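Side-chain contacts in ALDH21) (Physcomitrella patens subsp. patens, PDB 5MZ5), which catalyses the NADP(+)-dependent oxidation of succinic semialdehyde as a member of the aldehyde dehydrogenase family: residues A[270-273]-A[274-278]; A[112-115]-A[116-119]. All coordinates share one frame; numbering follows the deposited sequence.

The two contacts illustrate how an arginine can pair with a carboxylate a few residues away on a local stretch of helical chain. Interaction 2 comes first in the sequence, where helix 97-113 passes into helix 115-126; interaction 1 follows much later, on the C-terminal part of helix 267-276. Their centres are about 36 Å apart on opposite sides of the chain's centre, and their nearest atoms are about 24 Å apart. The parallel Rossmann-type sheet relates them indirectly. Helix 267-276 connects its strands 260-264 and 281-285, whereas interaction 2 packs on helix 219-229, which connects strands 209-212 and 239-241. Interaction 1 therefore lies within the cofactor-binding domain, while interaction 2 packs against one of its helices; only interaction 1 touches another subunit.

Interaction 1 of 2, residues A[270-273]-A[274-278]; sequences GWDM and KARAG
Arg276 reaches back over one helical turn to Asp272, and its side chain meets that residue almost from root to tip. CB of Arg276 lies 3.7 Å from the backbone O of Asp272, CG rests against the same oxygen, and CD passes Asp272 OD1 at 3.8 Å. A bend at chi3 (-52°) then turns the guanidinium onto the carboxylate. NE donates to OD2 of Asp272 at 3.1 Å and more weakly to OD1, while NH1 of Arg276 also meets Asp272 OD2 at 3.1 Å. Both nitrogens approach OD2 on its syn side and from one face of the carboxylate, whose plane is turned 33° from that of the guanidinium; the oxygen nevertheless lies in the guanidinium plane. NH2 forms a further salt bridge with Asp250, so the arginine spans two acids and its positive charge is probably well balanced.

The helix carrying this pair links strands 260-264 and 281-285 in a beta-alpha-beta unit of the Rossmann-type domain, and Ser266, just before it, is an NADP(+)-binding residue, while Met273 faces the sheet at Leu261 and Phe263. Trp271 and Lys274 run side by side in the same direction, with CD of Lys274 at the edge of the indole, 3.6 Å from CZ3 of Trp271. With CG trans to the backbone N (chi1 -177°), the lysine stretches alongside the ring before bending at chi4. NZ of Lys274 then bonds to the carbonyl oxygens of Gly278 and Lys280 of the second subunit, whose Lys279 makes a cation-pi contact with Trp271. Beneath these side chains the helix ladder continues, Lys274 N donating to Gly270 O at 3.0 Å and Ala275 N to Trp271 O at 3.1 Å.

Interaction 2 of 2, residues A[112-115]-A[116-119]; sequences KNRF and EEIA
Arg114 turns the edge of its guanidinium to the carboxylate of Glu117 and grips it side-on with two nitrogens. NE donates to Glu117 OE2 at 3.0 Å and NH2 of Arg114 to Glu117 OE1 at 2.9 Å, both nearly straight. Each oxygen is approached on its syn side and lies close to the guanidinium plane, although the two flat groups are turned 30° apart. A bend at chi3 (71°) swings the guanidinium over to the acid, whose own chain stays extended beyond CG. NH2 also forms a salt bridge with Glu226, so Arg114 joins two carboxylates. Lower down, CD1 of Ile118 packs against CB of Arg114 at 3.7 Å, and both side chains touch Ile223 of helix 219-229. A leucine in place of Arg114 would probably leave Glu117 and Glu226 without their shared cation and weaken the tie to that helix. Below the pair the backbone is helical: Ile118 N donates to Arg114 O at 2.9 Å, and Ala119 N to Phe115 O. Phe115 itself packs on Val137 and Thr138 of helix 130-151. Arg114 occupies the N-cap position of helix 115-126 directly after helix 97-113, an arrangement characteristic of a tight helix-to-helix junction.

Interaction 1 of 2, residues A[270-273]-A[274-278]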
ATOM      1  N   GLY A 270      12.011   6.821 -31.049  1.00 27.14           N
ATOM      2  CA  GLY A 270      11.678   7.074 -29.645  1.00 26.70           C
ATOM      3  C   GLY A 270      12.780   7.743 -28.856  1.00 29.82           C
ATOM      4  O   GLY A 270      12.544   8.778 -28.233  1.00 29.62           O
ATOM      5  N   TRP A 271      13.998   7.177 -28.905  1.00 25.19           N
ATOM      6  CA  TRP A 271      15.148   7.772 -28.218  1.00 24.46           C
ATOM      7  C   TRP A 271      15.450   9.189 -28.688  1.00 27.87           C
ATOM      8  O   TRP A 271      15.788  10.034 -27.876  1.00 27.60           O
ATOM      9  CB  TRP A 271      16.396   6.863 -28.298  1.00 22.04           C
ATOM     10  CG  TRP A 271      16.224   5.576 -27.539  1.00 22.70           C
ATOM     11  CD1 TRP A 271      16.289   4.309 -28.046  1.00 25.41           C
ATOM     12  CD2 TRP A 271      15.922   5.433 -26.140  1.00 22.12           C
ATOM     13  NE1 TRP A 271      16.107   3.389 -27.047  1.00 24.43           N
ATOM     14  CE2 TRP A 271      15.884   4.048 -25.862  1.00 25.67           C
ATOM     15  CE3 TRP A 271      15.714   6.343 -25.086  1.00 22.97           C
ATOM     16  CZ2 TRP A 271      15.656   3.550 -24.573  1.00 24.44           C
ATOM     17  CZ3 TRP A 271      15.478   5.849 -23.810  1.00 23.95           C
ATOM     18  CH2 TRP A 271      15.438   4.471 -23.565  1.00 24.26           C
ATOM     19  N   ASP A 272      15.299   9.448 -29.993  1.00 25.39           N
ATOM     20  CA  ASP A 272      15.490  10.769 -30.561  1.00 24.99           C
ATOM     21  C   ASP A 272      14.397  11.753 -30.078  1.00 26.19           C
ATOM     22  O   ASP A 272      14.692  12.914 -29.824  1.00 25.56           O
ATOM     23  CB  ASP A 272      15.553  10.694 -32.100  1.00 26.77           C
ATOM     24  CG  ASP A 272      15.649  12.059 -32.722  1.00 29.42           C
ATOM     25  OD1 ASP A 272      16.674  12.747 -32.481  1.00 31.31           O
ATOM     26  OD2 ASP A 272      14.650  12.498 -33.338  1.00 29.91           O
ATOM     27  N   MET A 273      13.148  11.294 -29.948  1.00 23.87           N
ATOM     28  CA  MET A 273      12.062  12.129 -29.403  1.00 23.60           C
ATOM     29  C   MET A 273      12.330  12.490 -27.929  1.00 25.11           C
ATOM     30  O   MET A 273      12.129  13.650 -27.542  1.00 22.85           O
ATOM     31  CB  MET A 273      10.692  11.460 -29.540  1.00 25.15           C
ATOM     32  CG  MET A 273      10.174  11.457 -30.951  1.00 28.59           C
ATOM     33  SD  MET A 273       8.855  10.250 -31.132  1.00 33.06           S
ATOM     34  CE  MET A 273       7.478  11.106 -30.340  1.00 30.84           C
ATOM     35  N   LYS A 274      12.834  11.519 -27.136  1.00 19.94           N
ATOM     36  CA  LYS A 274      13.187  11.746 -25.720  1.00 20.44           C
ATOM     37  C   LYS A 274      14.270  12.835 -25.624  1.00 26.01           C
ATOM     38  O   LYS A 274      14.121  13.761 -24.824  1.00 25.57           O
ATOM     39  CB  LYS A 274      13.660  10.427 -25.058  1.00 22.24           C
ATOM     40  CG  LYS A 274      13.978  10.559 -23.566  1.00 25.19           C
ATOM     41  CD  LYS A 274      14.680   9.312 -23.032  1.00 26.53           C
ATOM     42  CE  LYS A 274      15.051   9.393 -21.556  1.00 26.08           C
ATOM     43  NZ  LYS A 274      16.261  10.227 -21.306  1.00 28.85           N
ATOM     44  N   ALA A 275      15.323  12.753 -26.505  1.00 22.98           N
ATOM     45  CA  ALA A 275      16.422  13.710 -26.560  1.00 23.20           C
ATOM     46  C   ALA A 275      15.963  15.134 -26.886  1.00 28.50           C
ATOM     47  O   ALA A 275      16.541  16.090 -26.357  1.00 29.01           O
ATOM     48  CB  ALA A 275      17.458  13.252 -27.583  1.00 24.37           C
ATOM     49  N   ARG A 276      14.903  15.279 -27.717  1.00 24.13           N
ATOM     50  CA  ARG A 276      14.446  16.599 -28.169  1.00 23.73           C
ATOM     51  C   ARG A 276      13.137  17.076 -27.568  1.00 27.56           C
ATOM     52  O   ARG A 276      12.678  18.160 -27.916  1.00 28.07           O
ATOM     53  CB  ARG A 276      14.366  16.634 -29.714  1.00 21.13           C
ATOM     54  CG  ARG A 276      15.717  16.428 -30.418  1.00 20.40           C
ATOM     55  CD  ARG A 276      15.640  16.382 -31.947  1.00 27.21           C
ATOM     56  NE  ARG A 276      14.642  15.427 -32.446  1.00 32.06           N
ATOM     57  CZ  ARG A 276      13.389  15.744 -32.767  1.00 36.55           C
ATOM     58  NH1 ARG A 276      12.545  14.809 -33.162  1.00 28.28           N
ATOM     59  NH2 ARG A 276      12.968  16.997 -32.670  1.00 24.89           N
ATOM     60  N   ALA A 277      12.564  16.306 -26.633  1.00 24.66           N
ATOM     61  CA  ALA A 277      11.290  16.609 -25.989  1.00 23.40           C
ATOM     62  C   ALA A 277      11.242  17.932 -25.181  1.00 28.26           C
ATOM     63  O   ALA A 277      10.156  18.473 -24.959  1.00 28.21           O
ATOM     64  CB  ALA A 277      10.871  15.448 -25.116  1.00 23.24           C
ATOM     65  N   GLY A 278      12.401  18.438 -24.759  1.00 24.36           N
ATOM     66  CA  GLY A 278      12.468  19.630 -23.922  1.00 23.68           C
ATOM     67  C   GLY A 278      12.227  19.282 -22.458  1.00 27.72           C
ATOM     68  O   GLY A 278      12.664  18.232 -21.988  1.00 27.77           O
TER

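Interaction 2 of 2, residues A[112-115]-A[116-119]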
ATOM      1  N   LYS A 112     -18.115  -3.198 -26.885  1.00 28.18           N
ATOM      2  CA  LYS A 112     -18.849  -4.467 -26.881  1.00 27.96           C
ATOM      3  C   LYS A 112     -19.916  -4.491 -27.978  1.00 33.42           C
ATOM      4  O   LYS A 112     -20.090  -5.506 -28.648  1.00 33.03           O
ATOM      5  CB  LYS A 112     -19.498  -4.709 -25.510  1.00 29.60           C
ATOM      6  CG  LYS A 112     -18.502  -5.066 -24.423  1.00 32.66           C
ATOM      7  CD  LYS A 112     -19.195  -5.205 -23.088  1.00 34.32           C
ATOM      8  CE  LYS A 112     -18.238  -5.640 -21.996  1.00 33.32           C
ATOM      9  NZ  LYS A 112     -18.849  -5.492 -20.653  1.00 40.36           N
ATOM     10  N   ASN A 113     -20.610  -3.356 -28.157  1.00 31.47           N
ATOM     11  CA  ASN A 113     -21.689  -3.141 -29.109  1.00 32.28           C
ATOM     12  C   ASN A 113     -21.215  -3.158 -30.566  1.00 38.47           C
ATOM     13  O   ASN A 113     -21.938  -3.628 -31.443  1.00 39.23           O
ATOM     14  CB  ASN A 113     -22.372  -1.806 -28.784  1.00 36.76           C
ATOM     15  CG  ASN A 113     -23.752  -1.672 -29.359  1.00 67.01           C
ATOM     16  OD1 ASN A 113     -24.674  -2.422 -29.015  1.00 61.92           O
ATOM     17  ND2 ASN A 113     -23.926  -0.696 -30.236  1.00 63.49           N
ATOM     18  N   ARG A 114     -20.011  -2.627 -30.818  1.00 34.81           N
ATOM     19  CA  ARG A 114     -19.409  -2.536 -32.146  1.00 33.75           C
ATOM     20  C   ARG A 114     -18.244  -3.538 -32.313  1.00 34.42           C
ATOM     21  O   ARG A 114     -17.434  -3.364 -33.211  1.00 33.47           O
ATOM     22  CB  ARG A 114     -18.919  -1.088 -32.390  1.00 32.29           C
ATOM     23  CG  ARG A 114     -20.041  -0.042 -32.444  1.00 31.57           C
ATOM     24  CD  ARG A 114     -19.493   1.365 -32.584  1.00 29.73           C
ATOM     25  NE  ARG A 114     -18.926   1.621 -33.907  1.00 35.92           N
ATOM     26  CZ  ARG A 114     -18.371   2.768 -34.282  1.00 53.31           C
ATOM     27  NH1 ARG A 114     -18.298   3.789 -33.433  1.00 38.49           N
ATOM     28  NH2 ARG A 114     -17.871   2.901 -35.503  1.00 40.74           N
ATOM     29  N   PHE A 115     -18.185  -4.591 -31.462  1.00 29.94           N
ATOM     30  CA  PHE A 115     -17.116  -5.604 -31.417  1.00 28.38           C
ATOM     31  C   PHE A 115     -16.623  -6.118 -32.794  1.00 31.58           C
ATOM     32  O   PHE A 115     -15.446  -5.941 -33.114  1.00 29.06           O
ATOM     33  CB  PHE A 115     -17.508  -6.791 -30.516  1.00 29.09           C
ATOM     34  CG  PHE A 115     -16.365  -7.740 -30.223  1.00 29.53           C
ATOM     35  CD1 PHE A 115     -16.100  -8.820 -31.063  1.00 32.78           C
ATOM     36  CD2 PHE A 115     -15.583  -7.583 -29.086  1.00 29.42           C
ATOM     37  CE1 PHE A 115     -15.041  -9.699 -30.791  1.00 32.89           C
ATOM     38  CE2 PHE A 115     -14.526  -8.458 -28.817  1.00 32.02           C
ATOM     39  CZ  PHE A 115     -14.262  -9.512 -29.668  1.00 30.57           C
ATOM     40  N   GLU A 116     -17.498  -6.806 -33.558  1.00 30.35           N
ATOM     41  CA  GLU A 116     -17.160  -7.394 -34.851  1.00 30.20           C
ATOM     42  C   GLU A 116     -16.727  -6.364 -35.867  1.00 32.26           C
ATOM     43  O   GLU A 116     -15.741  -6.593 -36.562  1.00 31.59           O
ATOM     44  CB  GLU A 116     -18.296  -8.287 -35.388  1.00 32.28           C
ATOM     45  CG  GLU A 116     -17.870  -9.197 -36.543  1.00 40.47           C
ATOM     46  CD  GLU A 116     -16.673 -10.111 -36.313  1.00 47.11           C
ATOM     47  OE1 GLU A 116     -16.024 -10.488 -37.313  1.00 41.22           O
ATOM     48  OE2 GLU A 116     -16.394 -10.469 -35.145  1.00 36.16           O
ATOM     49  N   GLU A 117     -17.433  -5.218 -35.925  1.00 28.69           N
ATOM     50  CA  GLU A 117     -17.103  -4.107 -36.819  1.00 28.31           C
ATOM     51  C   GLU A 117     -15.677  -3.584 -36.541  1.00 30.36           C
ATOM     52  O   GLU A 117     -14.921  -3.368 -37.479  1.00 27.81           O
ATOM     53  CB  GLU A 117     -18.135  -2.987 -36.646  1.00 29.90           C
ATOM     54  CG  GLU A 117     -17.859  -1.729 -37.454  1.00 34.33           C
ATOM     55  CD  GLU A 117     -18.394  -0.454 -36.842  1.00 49.11           C
ATOM     56  OE1 GLU A 117     -17.909   0.629 -37.239  1.00 47.58           O
ATOM     57  OE2 GLU A 117     -19.284  -0.534 -35.962  1.00 40.14           O
ATOM     58  N   ILE A 118     -15.315  -3.408 -35.250  1.00 28.26           N
ATOM     59  CA  ILE A 118     -13.983  -2.949 -34.831  1.00 27.85           C
ATOM     60  C   ILE A 118     -12.926  -4.000 -35.205  1.00 31.74           C
ATOM     61  O   ILE A 118     -11.898  -3.639 -35.785  1.00 31.76           O
ATOM     62  CB  ILE A 118     -13.954  -2.523 -33.343  1.00 29.97           C
ATOM     63  CG1 ILE A 118     -14.852  -1.285 -33.114  1.00 29.97           C
ATOM     64  CG2 ILE A 118     -12.524  -2.217 -32.883  1.00 29.28           C
ATOM     65  CD1 ILE A 118     -15.268  -1.079 -31.661  1.00 33.23           C
ATOM     66  N   ALA A 119     -13.213  -5.297 -34.937  1.00 27.45           N
ATOM     67  CA  ALA A 119     -12.327  -6.414 -35.290  1.00 26.32           C
ATOM     68  C   ALA A 119     -12.065  -6.472 -36.813  1.00 28.68           C
ATOM     69  O   ALA A 119     -10.908  -6.614 -37.224  1.00 26.80           O
ATOM     70  CB  ALA A 119     -12.898  -7.736 -34.795  1.00 26.70           C
TER